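Local coordinates for protein malic enzyme (Entamoeba histolytica, PDB 3NV9) that probably catalyses the oxidative decarboxylation of malate to pyruvate with NAD or NADP as electron acceptor, and forms an entangled dimer, at residues 42-50 with 115-123; 89-100 with 160-171. All coordinates share one frame; numbering follows the deposited sequence.

Contact 1: 42-50 with 115-123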
loop_
_atom_site.group_PDB
_atom_site.type_symbol
_atom_site.label_atom_id
_atom_site.label_comp_id
_atom_site.label_asym_id
_atom_site.label_seq_id
_atom_site.Cartn_x
_atom_site.Cartn_y
_atom_site.Cartn_z
ATOM N N PHE A 42 -17.758 11.033 0.050
ATOM C CA PHE A 42 -18.416 10.458 -1.141
ATOM C C PHE A 42 -17.686 9.233 -1.767
ATOM O O PHE A 42 -18.310 8.266 -2.099
ATOM C CB PHE A 42 -18.611 11.540 -2.215
ATOM C CG PHE A 42 -19.521 11.115 -3.341
ATOM C CD1 PHE A 42 -20.930 11.090 -3.154
ATOM C CD2 PHE A 42 -18.985 10.722 -4.573
ATOM C CE1 PHE A 42 -21.789 10.667 -4.192
ATOM C CE2 PHE A 42 -19.851 10.328 -5.656
ATOM C CZ PHE A 42 -21.257 10.304 -5.456
ATOM N N TYR A 43 -16.375 9.316 -1.984
ATOM C CA TYR A 43 -15.646 8.244 -2.626
ATOM C C TYR A 43 -14.945 7.335 -1.572
ATOM O O TYR A 43 -14.287 6.318 -1.941
ATOM C CB TYR A 43 -14.613 8.786 -3.631
ATOM C CG TYR A 43 -15.174 9.617 -4.802
ATOM C CD1 TYR A 43 -15.949 9.004 -5.801
ATOM C CD2 TYR A 43 -14.921 10.992 -4.920
ATOM C CE1 TYR A 43 -16.457 9.706 -6.849
ATOM C CE2 TYR A 43 -15.414 11.714 -5.999
ATOM C CZ TYR A 43 -16.201 11.025 -6.970
ATOM O OH TYR A 43 -16.773 11.641 -8.039
ATOM N N LYS A 44 -15.061 7.696 -0.284
ATOM C CA LYS A 44 -14.375 6.986 0.814
ATOM C C LYS A 44 -12.877 6.947 0.552
ATOM O O LYS A 44 -12.226 5.865 0.575
ATOM C CB LYS A 44 -14.902 5.556 1.045
ATOM C CG LYS A 44 -16.464 5.381 1.271
ATOM C CD LYS A 44 -17.080 6.332 2.324
ATOM C CE LYS A 44 -18.593 6.030 2.600
ATOM N NZ LYS A 44 -19.599 6.977 1.976
ATOM N N GLY A 45 -12.323 8.123 0.278
ATOM C CA GLY A 45 -10.896 8.206 -0.033
ATOM C C GLY A 45 -10.651 8.630 -1.462
ATOM O O GLY A 45 -11.551 9.192 -2.087
ATOM N N LYS A 46 -9.451 8.363 -1.969
ATOM C CA LYS A 46 -9.033 8.902 -3.243
ATOM C C LYS A 46 -8.400 7.866 -4.145
ATOM O O LYS A 46 -8.466 8.027 -5.354
ATOM C CB LYS A 46 -8.117 10.113 -3.059
ATOM C CG LYS A 46 -8.920 11.401 -2.559
ATOM C CD LYS A 46 -7.967 12.528 -2.177
ATOM C CE LYS A 46 -7.053 12.125 -0.917
ATOM N NZ LYS A 46 -6.676 13.329 -0.146
ATOM N N ILE A 47 -7.778 6.839 -3.561
ATOM C CA ILE A 47 -7.028 5.819 -4.322
ATOM C C ILE A 47 -7.521 4.380 -4.050
ATOM O O ILE A 47 -8.189 4.115 -3.060
ATOM C CB ILE A 47 -5.476 5.916 -4.141
ATOM C CG1 ILE A 47 -5.093 5.500 -2.726
ATOM C CG2 ILE A 47 -5.003 7.329 -4.346
ATOM C CD1 ILE A 47 -3.534 5.459 -2.471
ATOM N N GLN A 48 -7.180 3.461 -4.942
ATOM C CA GLN A 48 -7.585 2.096 -4.824
ATOM C C GLN A 48 -6.509 1.209 -5.413
ATOM O O GLN A 48 -5.586 1.657 -6.052
ATOM C CB GLN A 48 -8.911 1.891 -5.543
ATOM C CG GLN A 48 -8.854 2.224 -7.043
ATOM C CD GLN A 48 -10.081 1.737 -7.833
ATOM O OE1 GLN A 48 -10.756 0.762 -7.469
ATOM N NE2 GLN A 48 -10.400 2.473 -8.890
ATOM N N ILE A 49 -6.618 -0.079 -5.186
ATOM C CA ILE A 49 -5.705 -0.994 -5.812
ATOM C C ILE A 49 -6.380 -1.548 -7.065
ATOM O O ILE A 49 -7.583 -1.622 -7.137
ATOM C CB ILE A 49 -5.279 -2.092 -4.810
ATOM C CG1 ILE A 49 -4.042 -1.657 -4.016
ATOM C CG2 ILE A 49 -4.866 -3.357 -5.546
ATOM C CD1 ILE A 49 -4.202 -0.433 -3.184
ATOM N N MET A 50 -5.605 -1.923 -8.067
ATOM C CA MET A 50 -6.188 -2.509 -9.285
ATOM C C MET A 50 -5.201 -3.512 -9.904
ATOM O O MET A 50 -4.002 -3.300 -9.817
ATOM C CB MET A 50 -6.447 -1.353 -10.244
ATOM C CG MET A 50 -7.262 -1.656 -11.440
ATOM S SD MET A 50 -9.015 -1.971 -11.071
ATOM C CE MET A 50 -9.394 -0.294 -10.537
ATOM N N GLY A 115 -5.350 11.867 5.015
ATOM C CA GLY A 115 -5.918 12.719 3.977
ATOM C C GLY A 115 -4.809 13.233 3.117
ATOM O O GLY A 115 -4.846 13.110 1.881
ATOM N N VAL A 116 -3.778 13.782 3.744
ATOM C CA VAL A 116 -2.660 14.395 3.002
ATOM C C VAL A 116 -1.798 13.322 2.318
ATOM O O VAL A 116 -1.386 13.496 1.161
ATOM C CB VAL A 116 -1.812 15.272 3.942
ATOM C CG1 VAL A 116 -0.448 15.672 3.303
ATOM C CG2 VAL A 116 -2.618 16.525 4.361
ATOM N N MET A 117 -1.532 12.200 2.995
ATOM C CA MET A 117 -0.642 11.172 2.398
ATOM C C MET A 117 -1.343 10.418 1.283
ATOM O O MET A 117 -0.704 9.983 0.335
ATOM C CB MET A 117 -0.079 10.177 3.446
ATOM C CG MET A 117 0.520 10.826 4.694
ATOM S SD MET A 117 1.752 12.065 4.271
ATOM C CE MET A 117 1.379 13.335 5.477
ATOM N N GLU A 118 -2.660 10.272 1.393
ATOM C CA GLU A 118 -3.443 9.736 0.260
ATOM C C GLU A 118 -3.485 10.690 -0.972
ATOM O O GLU A 118 -3.455 10.254 -2.100
ATOM C CB GLU A 118 -4.860 9.315 0.720
ATOM C CG GLU A 118 -5.415 8.307 -0.193
ATOM C CD GLU A 118 -6.789 7.824 0.161
ATOM O OE1 GLU A 118 -7.434 7.159 -0.709
ATOM O OE2 GLU A 118 -7.234 8.118 1.275
ATOM N N GLY A 119 -3.567 12.002 -0.738
ATOM C CA GLY A 119 -3.512 12.982 -1.823
ATOM C C GLY A 119 -2.149 12.936 -2.482
ATOM O O GLY A 119 -2.060 13.019 -3.694
ATOM N N LYS A 120 -1.088 12.776 -1.693
ATOM C CA LYS A 120 0.285 12.604 -2.262
ATOM C C LYS A 120 0.340 11.334 -3.118
ATOM O O LYS A 120 0.898 11.350 -4.191
ATOM C CB LYS A 120 1.403 12.480 -1.178
ATOM C CG LYS A 120 1.564 13.633 -0.186
ATOM C CD LYS A 120 2.316 14.799 -0.802
ATOM C CE LYS A 120 2.530 15.860 0.313
ATOM N NZ LYS A 120 3.322 17.068 -0.225
ATOM N N ALA A 121 -0.236 10.240 -2.624
ATOM C CA ALA A 121 -0.151 9.006 -3.365
ATOM C C ALA A 121 -0.956 9.185 -4.641
ATOM O O ALA A 121 -0.537 8.667 -5.664
ATOM C CB ALA A 121 -0.724 7.867 -2.575
ATOM N N LEU A 122 -2.139 9.856 -4.545
ATOM C CA LEU A 122 -3.014 10.090 -5.703
ATOM C C LEU A 122 -2.183 10.846 -6.776
ATOM O O LEU A 122 -2.164 10.458 -7.973
ATOM C CB LEU A 122 -4.266 10.918 -5.313
ATOM C CG LEU A 122 -5.055 11.537 -6.497
ATOM C CD1 LEU A 122 -5.801 10.411 -7.323
ATOM C CD2 LEU A 122 -6.070 12.660 -6.125
ATOM N N LEU A 123 -1.443 11.862 -6.323
ATOM C CA LEU A 123 -0.622 12.678 -7.264
ATOM C C LEU A 123 0.576 11.942 -7.848
ATOM O O LEU A 123 1.015 12.216 -8.968
ATOM C CB LEU A 123 -0.121 13.957 -6.603
ATOM C CG LEU A 123 -1.164 14.971 -6.149
ATOM C CD1 LEU A 123 -0.493 16.161 -5.365
ATOM C CD2 LEU A 123 -2.079 15.441 -7.313
#

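Contact 2: 89-100 with 160-171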
loop_
_atom_site.group_PDB
_atom_site.type_symbol
_atom_site.label_atom_id
_atom_site.label_comp_id
_atom_site.label_asym_id
_atom_site.label_seq_id
_atom_site.Cartn_x
_atom_site.Cartn_y
_atom_site.Cartn_z
ATOM N N ARG A 89 7.289 -3.748 -6.511
ATOM C CA ARG A 89 8.322 -3.000 -5.743
ATOM C C ARG A 89 9.098 -1.942 -6.571
ATOM O O ARG A 89 9.274 -0.792 -6.146
ATOM C CB ARG A 89 9.312 -3.944 -5.066
ATOM C CG ARG A 89 10.401 -3.203 -4.278
ATOM C CD ARG A 89 11.391 -4.198 -3.593
ATOM N NE ARG A 89 12.171 -3.532 -2.531
ATOM C CZ ARG A 89 13.309 -3.971 -1.964
ATOM N NH1 ARG A 89 13.858 -5.164 -2.294
ATOM N NH2 ARG A 89 13.879 -3.226 -1.006
ATOM N N GLY A 90 9.560 -2.341 -7.755
ATOM C CA GLY A 90 10.327 -1.427 -8.613
ATOM C C GLY A 90 9.646 -0.128 -8.948
ATOM O O GLY A 90 10.329 0.854 -9.263
ATOM N N ASN A 91 8.307 -0.072 -8.863
ATOM C CA ASN A 91 7.617 1.221 -9.066
ATOM C C ASN A 91 6.800 1.657 -7.817
ATOM O O ASN A 91 5.884 2.468 -7.934
ATOM C CB ASN A 91 6.776 1.137 -10.371
ATOM C CG ASN A 91 6.263 2.513 -10.893
ATOM O OD1 ASN A 91 5.071 2.643 -11.198
ATOM N ND2 ASN A 91 7.134 3.504 -10.989
ATOM N N PHE A 92 7.170 1.160 -6.614
ATOM C CA PHE A 92 6.298 1.267 -5.393
ATOM C C PHE A 92 6.929 2.223 -4.398
ATOM O O PHE A 92 8.083 2.003 -3.940
ATOM C CB PHE A 92 6.080 -0.131 -4.732
ATOM C CG PHE A 92 4.849 -0.251 -3.825
ATOM C CD1 PHE A 92 3.695 0.553 -4.020
ATOM C CD2 PHE A 92 4.805 -1.249 -2.839
ATOM C CE1 PHE A 92 2.534 0.391 -3.203
ATOM C CE2 PHE A 92 3.665 -1.428 -2.009
ATOM C CZ PHE A 92 2.526 -0.594 -2.181
ATOM N N VAL A 93 6.185 3.278 -4.057
ATOM C CA VAL A 93 6.653 4.305 -3.160
ATOM C C VAL A 93 5.816 4.311 -1.891
ATOM O O VAL A 93 4.589 4.214 -1.993
ATOM C CB VAL A 93 6.673 5.678 -3.820
ATOM C CG1 VAL A 93 6.943 6.770 -2.784
ATOM C CG2 VAL A 93 7.795 5.694 -4.956
ATOM N N GLY A 94 6.472 4.341 -0.711
ATOM C CA GLY A 94 5.753 4.484 0.566
ATOM C C GLY A 94 5.756 5.921 1.054
ATOM O O GLY A 94 6.798 6.526 1.124
ATOM N N VAL A 95 4.590 6.480 1.320
ATOM C CA VAL A 95 4.498 7.864 1.763
ATOM C C VAL A 95 4.407 7.715 3.269
ATOM O O VAL A 95 3.330 7.421 3.791
ATOM C CB VAL A 95 3.203 8.578 1.182
ATOM C CG1 VAL A 95 3.131 10.084 1.484
ATOM C CG2 VAL A 95 3.159 8.434 -0.369
ATOM N N VAL A 96 5.542 7.853 3.937
ATOM C CA VAL A 96 5.711 7.542 5.354
ATOM C C VAL A 96 5.632 8.839 6.147
ATOM O O VAL A 96 6.321 9.811 5.852
ATOM C CB VAL A 96 7.064 6.761 5.624
ATOM C CG1 VAL A 96 7.299 6.498 7.146
ATOM C CG2 VAL A 96 7.036 5.451 4.888
ATOM N N SER A 97 4.706 8.869 7.093
ATOM C CA SER A 97 4.549 10.027 7.979
ATOM C C SER A 97 4.156 9.561 9.369
ATOM O O SER A 97 3.522 8.520 9.494
ATOM C CB SER A 97 3.477 10.943 7.483
ATOM O OG SER A 97 3.443 12.125 8.288
ATOM N N ASP A 98 4.547 10.311 10.395
ATOM C CA ASP A 98 4.069 10.052 11.736
ATOM C C ASP A 98 2.985 11.033 12.142
ATOM O O ASP A 98 2.523 11.043 13.292
ATOM C CB ASP A 98 5.245 9.936 12.752
ATOM C CG ASP A 98 5.975 11.266 13.039
ATOM O OD1 ASP A 98 6.867 11.202 13.928
ATOM O OD2 ASP A 98 5.682 12.344 12.466
ATOM N N SER A 99 2.578 11.826 11.140
ATOM C CA SER A 99 1.514 12.832 11.174
ATOM C C SER A 99 1.716 13.906 12.227
ATOM O O SER A 99 0.781 14.399 12.818
ATOM C CB SER A 99 0.132 12.194 11.309
ATOM O OG SER A 99 0.019 11.165 10.396
ATOM N N THR A 100 2.955 14.294 12.365
ATOM C CA THR A 100 3.416 15.153 13.411
ATOM C C THR A 100 3.563 16.614 12.879
ATOM O O THR A 100 3.433 17.547 13.633
ATOM C CB THR A 100 4.719 14.472 13.922
ATOM O OG1 THR A 100 4.660 14.201 15.314
ATOM C CG2 THR A 100 5.949 15.075 13.481
ATOM N N HIS A 160 11.816 -3.267 2.432
ATOM C CA HIS A 160 11.839 -4.431 1.558
ATOM C C HIS A 160 10.632 -4.551 0.645
ATOM O O HIS A 160 10.655 -5.318 -0.328
ATOM C CB HIS A 160 12.050 -5.698 2.379
ATOM C CG HIS A 160 13.350 -5.676 3.099
ATOM N ND1 HIS A 160 13.475 -5.200 4.395
ATOM C CD2 HIS A 160 14.597 -5.972 2.680
ATOM C CE1 HIS A 160 14.748 -5.208 4.735
ATOM N NE2 HIS A 160 15.446 -5.677 3.715
ATOM N N THR A 161 9.604 -3.764 0.972
ATOM C CA THR A 161 8.383 -3.689 0.206
ATOM C C THR A 161 8.513 -2.682 -0.953
ATOM O O THR A 161 7.768 -2.762 -1.937
ATOM C CB THR A 161 7.226 -3.271 1.185
ATOM O OG1 THR A 161 7.030 -4.337 2.121
ATOM C CG2 THR A 161 5.893 -2.995 0.472
ATOM N N PHE A 162 9.432 -1.721 -0.816
ATOM C CA PHE A 162 9.366 -0.488 -1.622
ATOM C C PHE A 162 10.593 -0.239 -2.490
ATOM O O PHE A 162 11.689 -0.758 -2.209
ATOM C CB PHE A 162 9.103 0.758 -0.744
ATOM C CG PHE A 162 7.752 0.778 -0.113
ATOM C CD1 PHE A 162 6.623 1.166 -0.847
ATOM C CD2 PHE A 162 7.585 0.399 1.201
ATOM C CE1 PHE A 162 5.386 1.167 -0.259
ATOM C CE2 PHE A 162 6.341 0.395 1.803
ATOM C CZ PHE A 162 5.228 0.773 1.066
ATOM N N GLY A 163 10.381 0.579 -3.524
ATOM C CA GLY A 163 11.402 0.971 -4.469
ATOM C C GLY A 163 11.933 2.299 -4.054
ATOM O O GLY A 163 13.027 2.662 -4.473
ATOM N N ALA A 164 11.140 3.064 -3.278
ATOM C CA ALA A 164 11.659 4.230 -2.575
ATOM C C ALA A 164 10.811 4.591 -1.369
ATOM O O ALA A 164 9.676 4.122 -1.249
ATOM C CB ALA A 164 11.737 5.422 -3.502
ATOM N N ILE A 165 11.343 5.461 -0.504
ATOM C CA ILE A 165 10.557 5.957 0.580
ATOM C C ILE A 165 10.422 7.456 0.505
ATOM O O ILE A 165 11.410 8.169 0.345
ATOM C CB ILE A 165 11.159 5.649 2.006
ATOM C CG1 ILE A 165 11.282 4.155 2.255
ATOM C CG2 ILE A 165 10.363 6.428 3.085
ATOM C CD1 ILE A 165 10.012 3.429 2.180
ATOM N N ASN A 166 9.185 7.921 0.665
ATOM C CA ASN A 166 8.902 9.332 0.578
ATOM C C ASN A 166 8.406 9.809 1.932
ATOM O O ASN A 166 7.199 9.778 2.226
ATOM C CB ASN A 166 7.900 9.547 -0.582
ATOM C CG ASN A 166 7.351 10.958 -0.644
ATOM O OD1 ASN A 166 6.250 11.207 -0.123
ATOM N ND2 ASN A 166 8.084 11.885 -1.287
ATOM N N LEU A 167 9.343 10.232 2.773
ATOM C CA LEU A 167 9.004 10.787 4.104
ATOM C C LEU A 167 8.215 12.075 3.934
ATOM O O LEU A 167 8.550 12.906 3.098
ATOM C CB LEU A 167 10.275 11.063 4.947
ATOM C CG LEU A 167 11.294 9.906 5.135
ATOM C CD1 LEU A 167 12.663 10.414 5.558
ATOM C CD2 LEU A 167 10.764 8.864 6.162
ATOM N N GLU A 168 7.172 12.245 4.730
ATOM C CA GLU A 168 6.416 13.486 4.746
ATOM C C GLU A 168 6.085 13.918 6.195
ATOM O O GLU A 168 5.794 13.052 7.036
ATOM C CB GLU A 168 5.068 13.255 4.028
ATOM C CG GLU A 168 5.122 12.911 2.533
ATOM C CD GLU A 168 5.350 14.130 1.662
ATOM O OE1 GLU A 168 5.425 13.925 0.435
ATOM O OE2 GLU A 168 5.444 15.289 2.194
ATOM N N ASP A 169 6.038 15.239 6.423
ATOM C CA ASP A 169 5.258 15.833 7.518
ATOM C C ASP A 169 5.672 15.241 8.897
ATOM O O ASP A 169 4.843 14.798 9.710
ATOM C CB ASP A 169 3.758 15.658 7.235
ATOM C CG ASP A 169 3.258 16.499 6.051
ATOM O OD1 ASP A 169 4.076 17.108 5.343
ATOM O OD2 ASP A 169 2.023 16.552 5.803
ATOM N N ILE A 170 6.983 15.206 9.092
ATOM C CA ILE A 170 7.637 14.809 10.320
ATOM C C ILE A 170 8.290 16.079 10.894
ATOM O O ILE A 170 9.010 16.820 10.194
ATOM C CB ILE A 170 8.704 13.714 10.052
ATOM C CG1 ILE A 170 8.060 12.562 9.270
ATOM C CG2 ILE A 170 9.388 13.266 11.340
ATOM C CD1 ILE A 170 8.920 11.307 9.089
ATOM N N SER A 171 8.015 16.325 12.168
ATOM C CA SER A 171 8.534 17.492 12.880
ATOM C C SER A 171 10.066 17.529 12.942
ATOM O O SER A 171 10.721 16.487 12.940
ATOM C CB SER A 171 7.999 17.452 14.300
ATOM O OG SER A 171 8.594 16.344 14.966
HETATM O O HOH W 1 8.383 13.258 14.732
#

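Contact 1: 42-50 with 115-123
Glu-118 reaches from helix 115-123 to the backbone at the start of strand 47-50 and gives one carboxylate oxygen to two successive amides. Its CG stands opposite the backbone N (chi1 -156°) and the chain beyond is extended, which carries OE1 to Lys-46 N at 2.7 Å and to Ile-47 N at 2.9 Å. The two donors arrive differently: Lys-46 N from above the carboxylate plane, 57° out of it, Ile-47 N on the anti side and nearer it. A buried helix carboxylate thus ties the entry of strand 47-50, just after the Schellman-ended helix 21-43, to helix 114-128. The Lys-46 side chain makes the return crossing, bending at chi3 so that NZ binds Gly-115 O at 2.7 Å, and also His-40 NE2 and Tyr-64 O of the second subunit. Gly-115 O already accepts from Gly-119 N, on the opposite face of its plane. Ile-47 slides past Glu-118 in the opposite direction and splits its branches over the helix: CD1 meets Ala-121 CB at 3.7 Å, while CG2 lies 3.8 Å from Leu-122 CB. Around it, Ile-47 and Ala-121 pack on strand 131-136, and residues 47-50 pair antiparallel with a strand of the second subunit.

Contact 2: 89-100 with 160-171
Strands 92-97 and 164-167 are neighbours in the parallel four-stranded sheet of the N-terminal domain, and the rings of Phe-92 and Phe-162 form an offset stack at one end of the pair. Their centroids are 4.6 Å apart with planes at 30°, and Phe-162 CE1 sits over the Phe-92 face. The Phe-162 ring also receives a CH-pi contact from Gly-94 CA, which lies over its face, 3.8 Å from the centroid and 25° off the normal. In-register bonds follow, Gly-94 N to Ala-164 O, Asn-166 N to Gly-94 O (2.8 Å), Val-96 N to Asn-166 O and Glu-168 N to Val-96 O. On one face of the sheet Val-96 CG2 meets Ile-165 CG2 at 3.9 Å; on the other Val-93 CG1 packs on Asn-166 CB. Further out, the extended Arg-89 chain brings NE to Phe-162 O at 2.8 Å, from above the carbonyl plane, while His-160 O lies over the guanidinium face. Arg-89 NH1 and NH2 are held by Ser-83 and Gln-159, and Thr-161 OG1 bonds Cys-136 O of the second subunit. At the far end Ser-97 OG, accepting from Ser-99 N (3.0 Å) in an ST turn, donates to Glu-168 O at 2.8 Å.

Both contacts are buried and lie in the N-terminal domain, their centres 15 Å apart. Contact 2 is a strand-to-strand join inside the parallel sheet, held by main-chain bonding, with apolar side chains on the Val-96 face and a mixture including Asn-166 on the Val-93 face; it buries 1001 Å². Contact 1, at 373 Å², sets a strand obliquely against a helix and combines charged side chains that reach backbone atoms with apolar packing of Ile-47. Helix 114-128, which follows strand 92-97, connects them: Met-117 SD packs 3.5 Å from Glu-168 CB. The second subunit touches both, pairing with the strand of contact 1 but reaching contact 2 around Arg-89, Phe-92 and residues 160-161.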